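Local coordinates for hypothetical protein (Legionella pneumophila subsp. pneumophila, PDB 2IM9) that is of unknown function but probably hydrolyses an amide bond of the bacterial cell wall, in the manner of a papain-like cysteine amidase, at residues F93-Y98 with I266-F271; Y82-R87 with I188-Q193; L105-S110 with V317-P322; I222-L227 with P307-I312. All coordinates share one frame; numbering follows the deposited sequence. Where two conformers were deposited one is given.

Contact 1 of 4, residues F93-Y98 with I266-F271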
loop_
_atom_site.group_PDB
_atom_site.type_symbol
_atom_site.label_atom_id
_atom_site.label_comp_id
_atom_site.label_asym_id
_atom_site.label_seq_id
_atom_site.Cartn_x
_atom_site.Cartn_y
_atom_site.Cartn_z
ATOM N N PHE A 93 8.091 4.442 -7.835
ATOM C CA PHE A 93 7.060 3.973 -6.909
ATOM C C PHE A 93 7.146 4.668 -5.568
ATOM O O PHE A 93 8.238 5.071 -5.150
ATOM C CB PHE A 93 7.255 2.482 -6.618
ATOM C CG PHE A 93 7.071 1.598 -7.817
ATOM C CD1 PHE A 93 5.798 1.277 -8.272
ATOM C CD2 PHE A 93 8.185 1.082 -8.488
ATOM C CE1 PHE A 93 5.622 0.458 -9.400
ATOM C CE2 PHE A 93 8.027 0.259 -9.596
ATOM C CZ PHE A 93 6.730 -0.060 -10.052
ATOM N N ASP A 94 6.015 4.757 -4.863
ATOM C CA ASP A 94 6.073 4.974 -3.422
ATOM C C ASP A 94 5.623 3.681 -2.728
ATOM O O ASP A 94 5.374 2.679 -3.406
ATOM C CB ASP A 94 5.287 6.211 -2.992
ATOM C CG ASP A 94 3.813 6.099 -3.252
ATOM O OD1 ASP A 94 3.215 5.039 -2.956
ATOM O OD2 ASP A 94 3.228 7.114 -3.710
ATOM N N CYS A 95 5.549 3.648 -1.399
ATOM C CA CYS A 95 5.291 2.354 -0.773
ATOM C C CYS A 95 3.935 1.790 -1.184
ATOM O O CYS A 95 3.802 0.579 -1.402
ATOM C CB CYS A 95 5.414 2.394 0.752
ATOM S SG CYS A 95 4.213 3.418 1.572
ATOM N N ASP A 96 2.943 2.674 -1.307
ATOM C CA ASP A 96 1.567 2.275 -1.637
ATOM C C ASP A 96 1.437 1.876 -3.098
ATOM O O ASP A 96 0.828 0.863 -3.410
ATOM C CB ASP A 96 0.592 3.439 -1.377
ATOM C CG ASP A 96 0.686 3.988 0.027
ATOM O OD1 ASP A 96 0.554 3.205 0.977
ATOM O OD2 ASP A 96 0.879 5.217 0.174
ATOM N N THR A 97 1.994 2.678 -3.998
ATOM C CA THR A 97 1.873 2.377 -5.424
ATOM C C THR A 97 2.664 1.124 -5.818
ATOM O O THR A 97 2.273 0.403 -6.748
ATOM C CB THR A 97 2.221 3.583 -6.322
ATOM O OG1 THR A 97 3.632 3.823 -6.290
ATOM C CG2 THR A 97 1.475 4.855 -5.845
ATOM N N TYR A 98 3.767 0.855 -5.129
ATOM C CA TYR A 98 4.500 -0.379 -5.370
ATOM C C TYR A 98 3.629 -1.595 -5.079
ATOM O O TYR A 98 3.504 -2.498 -5.897
ATOM C CB TYR A 98 5.777 -0.402 -4.532
ATOM C CG TYR A 98 6.621 -1.631 -4.711
ATOM C CD1 TYR A 98 7.148 -1.972 -5.962
ATOM C CD2 TYR A 98 6.942 -2.444 -3.613
ATOM C CE1 TYR A 98 7.942 -3.117 -6.112
ATOM C CE2 TYR A 98 7.718 -3.580 -3.761
ATOM C CZ TYR A 98 8.228 -3.898 -5.003
ATOM O OH TYR A 98 9.010 -5.016 -5.128
ATOM N N ILE A 266 -1.238 3.629 10.135
ATOM C CA ILE A 266 -0.325 2.833 9.296
ATOM C C ILE A 266 0.622 3.764 8.528
ATOM O O ILE A 266 0.163 4.700 7.854
ATOM C CB ILE A 266 -1.107 1.920 8.309
ATOM C CG1 ILE A 266 -2.071 0.987 9.070
ATOM C CG2 ILE A 266 -0.134 1.156 7.388
ATOM C CD1 ILE A 266 -2.935 0.180 8.131
ATOM N N SER A 267 1.931 3.507 8.615
ATOM C CA SER A 267 2.932 4.476 8.134
ATOM C C SER A 267 3.705 3.984 6.913
ATOM O O SER A 267 4.341 4.788 6.196
ATOM C CB SER A 267 3.918 4.811 9.261
ATOM O OG SER A 267 4.491 3.628 9.803
ATOM N N HIS A 268 3.641 2.681 6.649
ATOM C CA HIS A 268 4.425 2.069 5.577
ATOM C C HIS A 268 3.941 0.647 5.298
ATOM O O HIS A 268 3.248 0.032 6.119
ATOM C CB HIS A 268 5.919 2.041 5.975
ATOM C CG HIS A 268 6.847 1.728 4.848
ATOM N ND1 HIS A 268 7.882 0.822 4.962
ATOM C CD2 HIS A 268 6.911 2.215 3.586
ATOM C CE1 HIS A 268 8.532 0.750 3.808
ATOM N NE2 HIS A 268 7.965 1.590 2.961
ATOM N N LEU A 269 4.281 0.145 4.115
ATOM C CA LEU A 269 3.959 -1.239 3.765
ATOM C C LEU A 269 4.835 -1.785 2.669
ATOM O O LEU A 269 5.541 -1.038 1.988
ATOM C CB LEU A 269 2.467 -1.418 3.440
ATOM C CG LEU A 269 1.939 -0.884 2.103
ATOM C CD1 LEU A 269 0.554 -1.468 1.857
ATOM C CD2 LEU A 269 1.834 0.599 2.156
ATOM N N GLY A 270 4.779 -3.099 2.493
ATOM C CA GLY A 270 5.625 -3.787 1.508
ATOM C C GLY A 270 5.300 -5.267 1.567
ATOM O O GLY A 270 4.296 -5.660 2.186
ATOM N N PHE A 271 6.149 -6.089 0.951
ATOM C CA PHE A 271 5.925 -7.528 0.890
ATOM C C PHE A 271 6.914 -8.303 1.745
ATOM O O PHE A 271 8.067 -7.869 1.922
ATOM C CB PHE A 271 6.075 -8.038 -0.548
ATOM C CG PHE A 271 5.046 -7.497 -1.501
ATOM C CD1 PHE A 271 3.746 -7.979 -1.488
ATOM C CD2 PHE A 271 5.382 -6.496 -2.409
ATOM C CE1 PHE A 271 2.784 -7.480 -2.373
ATOM C CE2 PHE A 271 4.430 -5.988 -3.300
ATOM C CZ PHE A 271 3.125 -6.484 -3.283
HETATM O O HOH W 1 6.341 -0.764 -0.604
#
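The rings of Tyr-98 and Phe-271 form an offset edge-to-face pair, with Phe-271 turning its edge toward the face of Tyr-98; centroids lie 5.9 Å apart and the planes stand at 73°. The nearest atoms, Tyr-98 CE2 and Phe-271 CD2, are 4.0 Å apart, and CE2 lies in the Phe-271 plane. Tyr-98 CD1 sits over the centre of one face of Phe-93. At the edge of the His-268 imidazole lies Cys-95 SG, 4.7 Å from the ring centroid, while Cys-95 CB approaches His-268 CD2 obliquely at 3.2 Å. A cysteine at the start of a helix facing a histidine on a sheet strand is the layout of the papain-like peptidase clan, consistent with Cys-95 and His-268 being the catalytic pair. The helix start is fixed by a capping box: Thr-97 N donates to Asp-94 OD1 at 171°, and Asp-94 N donates to Thr-97 OG1. With chi1 65° setting it between the backbone N and the carbonyl carbon, Cys-95 SG touches Leu-269 CD2 at 3.7 Å. Asp-96 OD1 comes within 3.1 Å of the same methyl, a close approach and not a hydrogen bond. One water donates to both Cys-95 O and Leu-269 O, at 3.0 and 2.7 Å. Tyr-98 OH bonds to Ser-61 O.

Contact 2 of 4, residues Y82-R87 with I188-Q193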
loop_
_atom_site.group_PDB
_atom_site.type_symbol
_atom_site.label_atom_id
_atom_site.label_comp_id
_atom_site.label_asym_id
_atom_site.label_seq_id
_atom_site.Cartn_x
_atom_site.Cartn_y
_atom_site.Cartn_z
ATOM N N TYR A 82 -8.168 16.804 -10.380
ATOM C CA TYR A 82 -7.381 17.231 -9.204
ATOM C C TYR A 82 -5.930 16.780 -9.231
ATOM O O TYR A 82 -5.054 17.500 -8.756
ATOM C CB TYR A 82 -8.044 16.759 -7.890
ATOM C CG TYR A 82 -9.488 17.178 -7.834
ATOM C CD1 TYR A 82 -9.836 18.510 -7.591
ATOM C CD2 TYR A 82 -10.510 16.247 -8.048
ATOM C CE1 TYR A 82 -11.193 18.918 -7.582
ATOM C CE2 TYR A 82 -11.867 16.635 -8.026
ATOM C CZ TYR A 82 -12.187 17.976 -7.797
ATOM O OH TYR A 82 -13.500 18.382 -7.791
ATOM N N ASP A 83 -5.671 15.579 -9.748
ATOM C CA ASP A 83 -4.324 15.017 -9.684
ATOM C C ASP A 83 -3.998 14.312 -10.990
ATOM O O ASP A 83 -4.470 13.203 -11.230
ATOM C CB ASP A 83 -4.197 14.034 -8.502
ATOM C CG ASP A 83 -2.766 13.555 -8.284
ATOM O OD1 ASP A 83 -1.881 13.785 -9.172
ATOM O OD2 ASP A 83 -2.508 12.971 -7.206
ATOM N N GLN A 84 -3.195 14.978 -11.823
ATOM C CA GLN A 84 -2.922 14.523 -13.204
ATOM C C GLN A 84 -1.634 13.713 -13.326
ATOM O O GLN A 84 -1.088 13.531 -14.434
ATOM C CB GLN A 84 -2.905 15.738 -14.153
ATOM C CG GLN A 84 -4.239 16.537 -14.128
ATOM C CD GLN A 84 -4.254 17.707 -15.117
ATOM O OE1 GLN A 84 -3.202 18.231 -15.509
ATOM N NE2 GLN A 84 -5.451 18.119 -15.508
ATOM N N PHE A 85 -1.147 13.205 -12.192
ATOM C CA PHE A 85 -0.083 12.202 -12.242
ATOM C C PHE A 85 -0.622 10.910 -12.895
ATOM O O PHE A 85 -1.852 10.690 -12.933
ATOM C CB PHE A 85 0.455 11.929 -10.835
ATOM C CG PHE A 85 1.697 12.713 -10.495
ATOM C CD1 PHE A 85 1.746 14.103 -10.693
ATOM C CD2 PHE A 85 2.832 12.063 -10.021
ATOM C CE1 PHE A 85 2.890 14.832 -10.397
ATOM C CE2 PHE A 85 3.999 12.795 -9.708
ATOM C CZ PHE A 85 4.009 14.190 -9.893
ATOM N N PRO A 86 0.283 10.070 -13.427
ATOM C CA PRO A 86 -0.146 8.922 -14.227
ATOM C C PRO A 86 -0.956 7.920 -13.406
ATOM O O PRO A 86 -0.799 7.826 -12.184
ATOM C CB PRO A 86 1.162 8.261 -14.678
ATOM C CG PRO A 86 2.259 8.923 -13.922
ATOM C CD PRO A 86 1.751 10.173 -13.290
ATOM N N ARG A 87 -1.796 7.154 -14.095
ATOM C CA ARG A 87 -2.591 6.112 -13.454
ATOM C C ARG A 87 -1.781 4.882 -13.050
ATOM O O ARG A 87 -2.153 4.148 -12.114
ATOM C CB ARG A 87 -3.720 5.713 -14.406
ATOM C CG ARG A 87 -4.755 6.825 -14.448
ATOM C CD ARG A 87 -5.694 6.665 -15.618
ATOM N NE ARG A 87 -5.007 6.936 -16.874
ATOM C CZ ARG A 87 -5.601 6.897 -18.052
ATOM N NH1 ARG A 87 -6.899 6.585 -18.102
ATOM N NH2 ARG A 87 -4.900 7.178 -19.149
ATOM N N ILE A 188 -3.195 19.521 -5.436
ATOM C CA ILE A 188 -3.663 19.702 -6.802
ATOM C C ILE A 188 -2.470 19.708 -7.737
ATOM O O ILE A 188 -1.706 20.685 -7.781
ATOM C CB ILE A 188 -4.460 21.028 -6.967
ATOM C CG1 ILE A 188 -5.557 21.133 -5.904
ATOM C CG2 ILE A 188 -5.012 21.157 -8.422
ATOM C CD1 ILE A 188 -6.670 20.086 -6.028
ATOM N N ARG A 189 -2.334 18.622 -8.493
ATOM C CA ARG A 189 -1.169 18.419 -9.350
ATOM C C ARG A 189 -1.587 18.491 -10.817
ATOM O O ARG A 189 -2.170 17.553 -11.354
ATOM C CB ARG A 189 -0.466 17.096 -9.011
ATOM C CG ARG A 189 0.067 17.068 -7.570
ATOM C CD ARG A 189 1.012 15.924 -7.331
ATOM N NE ARG A 189 0.347 14.621 -7.439
ATOM C CZ ARG A 189 0.935 13.471 -7.145
ATOM N NH1 ARG A 189 2.187 13.464 -6.710
ATOM N NH2 ARG A 189 0.265 12.328 -7.264
ATOM N N LEU A 190 -1.318 19.638 -11.444
ATOM C CA LEU A 190 -1.743 19.888 -12.813
ATOM C C LEU A 190 -0.523 19.892 -13.717
ATOM O O LEU A 190 0.538 20.355 -13.317
ATOM C CB LEU A 190 -2.490 21.220 -12.894
ATOM C CG LEU A 190 -3.703 21.388 -11.971
ATOM C CD1 LEU A 190 -4.313 22.794 -12.109
ATOM C CD2 LEU A 190 -4.753 20.291 -12.189
ATOM N N GLN A 191 -0.659 19.367 -14.931
ATOM C CA GLN A 191 0.509 19.238 -15.803
ATOM C C GLN A 191 0.972 20.593 -16.316
ATOM O O GLN A 191 2.176 20.850 -16.410
ATOM C CB GLN A 191 0.238 18.257 -16.938
ATOM C CG GLN A 191 -0.092 16.860 -16.409
ATOM C CD GLN A 191 0.367 15.752 -17.330
ATOM O OE1 GLN A 191 1.568 15.516 -17.483
ATOM N NE2 GLN A 191 -0.591 15.052 -17.937
ATOM N N LYS A 192 0.001 21.450 -16.618
ATOM C CA LYS A 192 0.232 22.840 -17.005
ATOM C C LYS A 192 0.063 23.673 -15.726
ATOM O O LYS A 192 -1.024 23.710 -15.145
ATOM C CB LYS A 192 -0.792 23.225 -18.079
ATOM C CG LYS A 192 -0.568 24.561 -18.777
ATOM C CD LYS A 192 -1.434 24.608 -20.037
ATOM C CE LYS A 192 -1.551 26.001 -20.640
ATOM N NZ LYS A 192 -2.266 25.921 -21.959
ATOM N N GLN A 193 1.145 24.313 -15.277
ATOM C CA GLN A 193 1.134 25.066 -14.020
ATOM C C GLN A 193 0.185 26.262 -14.079
ATOM O O GLN A 193 0.250 27.065 -15.017
ATOM C CB GLN A 193 2.549 25.536 -13.657
ATOM C CG GLN A 193 2.619 26.347 -12.371
ATOM C CD GLN A 193 3.971 26.995 -12.154
ATOM O OE1 GLN A 193 4.484 27.710 -13.022
ATOM N NE2 GLN A 193 4.555 26.754 -10.986
HETATM O O HOH W 2 -3.129 16.262 -18.199
HETATM O O HOH W 3 -2.802 20.676 -16.939
#
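Asp-83 OD1 is gripped from opposite faces of its carboxylate plane, by Arg-189 NE at 2.9 Å and by Phe-85 N at 3.2 Å, the latter closing an Asx turn. The second oxygen, OD2, offers its syn lone pair to Arg-189 NH2 at 2.8 Å. NE comes from above the carboxylate plane; with NH2 on OD2 the grip is side-on, one nitrogen to each oxygen, and the two planes are 66° apart. That guanidinium also lies flat on the Phe-85 ring: planes differ by 3°, and Arg-189 CZ sits 3.6 Å from the ring centroid, a stacked cation-pi contact. Bound at both edge and face, the end group of Arg-189 is fixed in rotation. The backbones meet in a single bridge between Asp-83 and Arg-189, made by Arg-189 N to Tyr-82 O (3.0 Å) and Gln-84 N to Arg-189 O (2.8 Å). With chi2 -177° setting CD anti to CA, the Gln-84 chain runs out extended; its OE1 accepts from Gln-191 N at 2.8 Å. Asp-83 OD2 has a second salt bridge, to Arg-133, and Arg-189 NH1 reaches Gly-72 O. Both segments are loops: Tyr-82, Gln-84 and Leu-190 lean on helix 195-209, while Pro-86 packs against the start of helix 27-45.

Contact 3 of 4, residues L105-S110 with V317-P322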
loop_
_atom_site.group_PDB
_atom_site.type_symbol
_atom_site.label_atom_id
_atom_site.label_comp_id
_atom_site.label_asym_id
_atom_site.label_seq_id
_atom_site.Cartn_x
_atom_site.Cartn_y
_atom_site.Cartn_z
ATOM N N LEU A 105 -0.555 -6.539 -11.145
ATOM C CA LEU A 105 0.153 -7.333 -12.173
ATOM C C LEU A 105 0.032 -8.830 -11.863
ATOM O O LEU A 105 -0.205 -9.639 -12.761
ATOM C CB LEU A 105 1.640 -6.947 -12.276
ATOM C CG LEU A 105 1.931 -5.583 -12.927
ATOM C CD1 LEU A 105 3.322 -5.083 -12.566
ATOM C CD2 LEU A 105 1.754 -5.677 -14.454
ATOM N N ALA A 106 0.182 -9.189 -10.591
ATOM C CA ALA A 106 0.159 -10.603 -10.213
ATOM C C ALA A 106 -1.212 -11.219 -10.419
ATOM O O ALA A 106 -1.321 -12.402 -10.735
ATOM C CB ALA A 106 0.619 -10.790 -8.757
ATOM N N LEU A 107 -2.257 -10.418 -10.233
ATOM C CA LEU A 107 -3.624 -10.889 -10.351
ATOM C C LEU A 107 -4.118 -11.021 -11.784
ATOM O O LEU A 107 -5.104 -11.720 -12.018
ATOM C CB LEU A 107 -4.558 -9.940 -9.613
ATOM C CG LEU A 107 -4.513 -9.983 -8.092
ATOM C CD1 LEU A 107 -5.393 -8.853 -7.605
ATOM C CD2 LEU A 107 -5.007 -11.332 -7.581
ATOM N N ALA A 108 -3.424 -10.373 -12.716
ATOM C CA ALA A 108 -3.868 -10.257 -14.105
ATOM C C ALA A 108 -2.989 -11.070 -15.031
ATOM O O ALA A 108 -1.937 -11.538 -14.615
ATOM C CB ALA A 108 -3.848 -8.788 -14.519
ATOM N N ASN A 109 -3.420 -11.209 -16.292
ATOM C CA ASN A 109 -2.688 -11.955 -17.319
ATOM C C ASN A 109 -2.354 -11.141 -18.557
ATOM O O ASN A 109 -1.871 -11.687 -19.554
ATOM C CB ASN A 109 -3.507 -13.155 -17.789
ATOM C CG ASN A 109 -3.427 -14.323 -16.851
ATOM O OD1 ASN A 109 -4.452 -14.877 -16.466
ATOM N ND2 ASN A 109 -2.211 -14.724 -16.490
ATOM N N SER A 110 -2.642 -9.847 -18.517
ATOM C CA SER A 110 -2.518 -9.007 -19.705
ATOM C C SER A 110 -2.499 -7.545 -19.288
ATOM O O SER A 110 -2.964 -7.209 -18.200
ATOM C CB SER A 110 -3.712 -9.250 -20.640
ATOM O OG SER A 110 -4.919 -8.739 -20.083
ATOM N N VAL A 317 -2.924 -12.660 -0.011
ATOM C CA VAL A 317 -3.748 -12.515 -1.200
ATOM C C VAL A 317 -4.518 -13.822 -1.362
ATOM O O VAL A 317 -3.927 -14.898 -1.293
ATOM C CB VAL A 317 -2.879 -12.251 -2.444
ATOM C CG1 VAL A 317 -3.712 -12.322 -3.749
ATOM C CG2 VAL A 317 -2.166 -10.918 -2.318
ATOM N N LEU A 318 -5.821 -13.722 -1.595
ATOM C CA LEU A 318 -6.674 -14.916 -1.640
ATOM C C LEU A 318 -6.770 -15.602 -3.013
ATOM O O LEU A 318 -6.703 -16.843 -3.094
ATOM C CB LEU A 318 -8.073 -14.580 -1.127
ATOM C CG LEU A 318 -8.207 -14.238 0.351
ATOM C CD1 LEU A 318 -9.625 -13.743 0.631
ATOM C CD2 LEU A 318 -7.839 -15.445 1.218
ATOM N N PRO A 319 -6.991 -14.823 -4.090
ATOM C CA PRO A 319 -7.080 -15.475 -5.404
ATOM C C PRO A 319 -5.873 -16.374 -5.682
ATOM O O PRO A 319 -4.727 -15.978 -5.441
ATOM C CB PRO A 319 -7.109 -14.300 -6.372
ATOM C CG PRO A 319 -7.710 -13.204 -5.589
ATOM C CD PRO A 319 -7.218 -13.369 -4.192
ATOM N N GLU A 320 -6.135 -17.585 -6.167
ATOM C CA GLU A 320 -5.071 -18.570 -6.411
ATOM C C GLU A 320 -4.462 -18.470 -7.804
ATOM O O GLU A 320 -3.311 -18.846 -8.012
ATOM C CB GLU A 320 -5.585 -19.999 -6.176
ATOM C CG GLU A 320 -5.964 -20.271 -4.719
ATOM C CD GLU A 320 -6.386 -21.706 -4.463
ATOM O OE1 GLU A 320 -7.237 -22.239 -5.220
ATOM O OE2 GLU A 320 -5.866 -22.300 -3.492
ATOM N N LYS A 321 -5.239 -17.977 -8.762
ATOM C CA LYS A 321 -4.746 -17.866 -10.130
ATOM C C LYS A 321 -5.105 -16.514 -10.731
ATOM O O LYS A 321 -6.078 -15.910 -10.317
ATOM C CB LYS A 321 -5.278 -19.024 -10.993
ATOM C CG LYS A 321 -6.757 -18.963 -11.284
ATOM C CD LYS A 321 -7.188 -20.117 -12.183
ATOM C CE LYS A 321 -8.413 -19.741 -13.021
ATOM N NZ LYS A 321 -8.786 -20.848 -13.970
ATOM N N PRO A 322 -4.303 -16.034 -11.694
ATOM C CA PRO A 322 -4.593 -14.736 -12.291
ATOM C C PRO A 322 -5.787 -14.795 -13.239
ATOM O O PRO A 322 -6.183 -15.885 -13.677
ATOM C CB PRO A 322 -3.305 -14.394 -13.036
ATOM C CG PRO A 322 -2.666 -15.713 -13.338
ATOM C CD PRO A 322 -3.078 -16.646 -12.244
#
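Leu-107 and Pro-319 cross obliquely, the leucine presenting one methyl: CD2 of Leu-107 touches Pro-319 CB and CG, both at 3.8 Å. CB of Leu-107 leads away from segment 317-322, yet the end of the side chain comes back and CD2 makes the contact. The same methyl meets Val-317 CG1 more loosely, at 4.2 Å. Pro-322 points its CB toward the helix end and meets backbone oxygens: its CA lies 3.1 Å from Leu-107 O, and its CB is 3.6 Å from Ala-106 O and 3.5 Å from Ala-108 O. CB of Pro-322 thus lies near three carbonyl oxygens, those of Ala-106, Leu-107 and Ala-108, with no hydrogen bond across the two segments. This is a tail lying across the C-terminal end of helix 95-107, after the chain has left strand 311-317. The backbones of Leu-107 and Val-323 are hydrogen-bonded just beyond, and further on the tail is tied by the disulfide Cys-117 to Cys-327. In the conformer given, Asn-109 ND2 comes near Pro-322 CG, but two conformers were deposited and this is doubtful. Ala-106 O accepts a hydrogen bond from Arg-56 NE, and Pro-322 also packs on Arg-56, in helix 53-63.

Contact 4 of 4, residues I222-L227 with P307-I312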
loop_
_atom_site.group_PDB
_atom_site.type_symbol
_atom_site.label_atom_id
_atom_site.label_comp_id
_atom_site.label_asym_id
_atom_site.label_seq_id
_atom_site.Cartn_x
_atom_site.Cartn_y
_atom_site.Cartn_z
ATOM N N ILE A 222 0.854 -7.499 15.410
ATOM C CA ILE A 222 1.729 -8.266 16.288
ATOM C C ILE A 222 2.702 -7.259 16.865
ATOM O O ILE A 222 3.436 -6.600 16.122
ATOM C CB ILE A 222 2.518 -9.318 15.517
ATOM C CG1 ILE A 222 1.575 -10.295 14.806
ATOM C CG2 ILE A 222 3.409 -10.140 16.469
ATOM C CD1 ILE A 222 2.316 -11.193 13.849
ATOM N N PRO A 223 2.710 -7.120 18.197
ATOM C CA PRO A 223 3.536 -6.119 18.865
ATOM C C PRO A 223 5.019 -6.493 18.932
ATOM O O PRO A 223 5.359 -7.684 18.979
ATOM C CB PRO A 223 2.964 -6.115 20.284
ATOM C CG PRO A 223 2.484 -7.462 20.484
ATOM C CD PRO A 223 1.909 -7.892 19.167
ATOM N N PHE A 224 5.882 -5.478 18.981
ATOM C CA PHE A 224 7.321 -5.701 19.116
ATOM C C PHE A 224 7.656 -6.368 20.445
ATOM O O PHE A 224 8.665 -7.074 20.548
ATOM C CB PHE A 224 8.124 -4.404 18.967
ATOM C CG PHE A 224 8.089 -3.809 17.584
ATOM C CD1 PHE A 224 7.974 -4.613 16.454
ATOM C CD2 PHE A 224 8.192 -2.424 17.416
ATOM C CE1 PHE A 224 7.950 -4.056 15.181
ATOM C CE2 PHE A 224 8.189 -1.858 16.159
ATOM C CZ PHE A 224 8.051 -2.675 15.024
ATOM N N THR A 225 6.812 -6.157 21.450
ATOM C CA THR A 225 7.007 -6.820 22.745
ATOM C C THR A 225 6.941 -8.348 22.601
ATOM O O THR A 225 7.506 -9.084 23.431
ATOM C CB THR A 225 5.978 -6.354 23.786
ATOM O OG1 THR A 225 4.652 -6.587 23.282
ATOM C CG2 THR A 225 6.176 -4.876 24.089
ATOM N N ALA A 226 6.256 -8.820 21.559
ATOM C CA ALA A 226 6.178 -10.250 21.253
ATOM C C ALA A 226 7.282 -10.667 20.287
ATOM O O ALA A 226 7.969 -11.655 20.503
ATOM C CB ALA A 226 4.803 -10.600 20.683
ATOM N N LEU A 227 7.454 -9.898 19.218
ATOM C CA LEU A 227 8.400 -10.246 18.164
ATOM C C LEU A 227 9.839 -10.171 18.645
ATOM O O LEU A 227 10.717 -10.825 18.083
ATOM C CB LEU A 227 8.222 -9.323 16.960
ATOM C CG LEU A 227 6.968 -9.545 16.119
ATOM C CD1 LEU A 227 6.868 -8.407 15.109
ATOM C CD2 LEU A 227 7.021 -10.875 15.383
ATOM N N PRO A 307 9.247 5.947 19.090
ATOM C CA PRO A 307 8.215 6.051 20.116
ATOM C C PRO A 307 6.818 5.638 19.621
ATOM O O PRO A 307 5.978 5.271 20.436
ATOM C CB PRO A 307 8.230 7.544 20.474
ATOM C CG PRO A 307 8.759 8.217 19.272
ATOM C CD PRO A 307 9.772 7.267 18.697
ATOM N N THR A 308 6.579 5.683 18.309
ATOM C CA THR A 308 5.213 5.481 17.783
ATOM C C THR A 308 4.980 4.162 17.049
ATOM O O THR A 308 3.850 3.690 16.990
ATOM C CB THR A 308 4.805 6.629 16.843
ATOM O OG1 THR A 308 5.787 6.770 15.818
ATOM C CG2 THR A 308 4.729 7.944 17.634
ATOM N N ILE A 309 6.030 3.591 16.467
ATOM C CA ILE A 309 5.877 2.299 15.768
ATOM C C ILE A 309 5.830 1.175 16.805
ATOM O O ILE A 309 6.724 1.065 17.635
ATOM C CB ILE A 309 7.013 2.036 14.761
ATOM C CG1 ILE A 309 7.123 3.181 13.737
ATOM C CG2 ILE A 309 6.789 0.684 14.045
ATOM C CD1 ILE A 309 8.432 3.134 12.904
ATOM N N LYS A 310 4.791 0.344 16.769
ATOM C CA LYS A 310 4.627 -0.693 17.802
ATOM C C LYS A 310 4.497 -2.115 17.264
ATOM O O LYS A 310 4.485 -3.070 18.049
ATOM C CB LYS A 310 3.422 -0.396 18.709
ATOM C CG LYS A 310 3.560 0.878 19.565
ATOM C CD LYS A 310 4.670 0.742 20.599
ATOM C CE LYS A 310 4.911 2.052 21.341
ATOM N NZ LYS A 310 5.969 1.888 22.377
ATOM N N GLY A 311 4.340 -2.268 15.953
ATOM C CA GLY A 311 4.291 -3.633 15.399
ATOM C C GLY A 311 3.853 -3.728 13.955
ATOM O O GLY A 311 3.905 -2.740 13.207
ATOM N N ILE A 312 3.421 -4.923 13.556
ATOM C CA ILE A 312 3.081 -5.168 12.144
ATOM C C ILE A 312 1.742 -5.888 11.930
ATOM O O ILE A 312 1.323 -6.683 12.755
ATOM C CB ILE A 312 4.183 -5.999 11.447
ATOM C CG1 ILE A 312 4.379 -7.370 12.111
ATOM C CG2 ILE A 312 5.479 -5.178 11.367
ATOM C CD1 ILE A 312 5.380 -8.276 11.352
HETATM O O HOH W 4 5.191 -3.280 20.875
#
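A classic beta bulge at Lys-310 and Gly-311, both facing Ile-250, begins strand 311-317, and strand 214-223 pairs antiparallel with it just where its own chain turns into helix 224-227. Ile-222 and Ile-312 form a hydrogen-bonded pair, both side chains on the same sheet face: Ile-222 N donates to Ile-312 O at 2.8 Å and Ile-312 N to Ile-222 O at 3.1 Å. The next pair, Pro-223 and Gly-311, is non-hydrogen-bonded. Gly-311 CA comes to 3.2 Å from Ile-222 O, a CA-H...O contact that rests on the glycine, since a beta carbon there would clash with that oxygen. Phe-224 N donates to Lys-310 O, 2.9 Å away, at 153°; a water donates to the same oxygen. The Phe-224 ring lies against the bulge backbone: one face carries Gly-311 N over its centre and Lys-310 C toward its rim, while Gly-311 CA makes a CH-pi contact, 3.9 Å from the Phe-224 centroid. Phe-224 CE2 meets Ile-309 CG2 at 3.6 Å, and Leu-227 CD1 touches Ile-312 CG1 at 4.0 Å. Around this, Phe-224 and Ile-312 reach Leu-300 of helix 296-303, Leu-227 packs on helix 235-238, and Ile-309 and Ile-312 touch Ile-249 on strand 246-254.

Contact 1 holds the probable catalytic pair, and its centre lies about 4 Å from the centre of the chain; the centres of contacts 2, 3 and 4 lie about 21, 19 and 18 Å from that of contact 1. Contacts 1 and 3 share helix 95-107, whose start carries Cys-95 and whose far end meets the C-terminal tail. Contacts 1 and 4 use the same antiparallel sheet, strand 246-254 lying between their strands. Contact 2 ties two loops on one flank; contact 4 lies on the opposite side of the chain's centre, about 37 Å away between centres. Contact 4 is nested within the chain loop that contact 3 closes, though their nearest atoms remain about 14 Å apart.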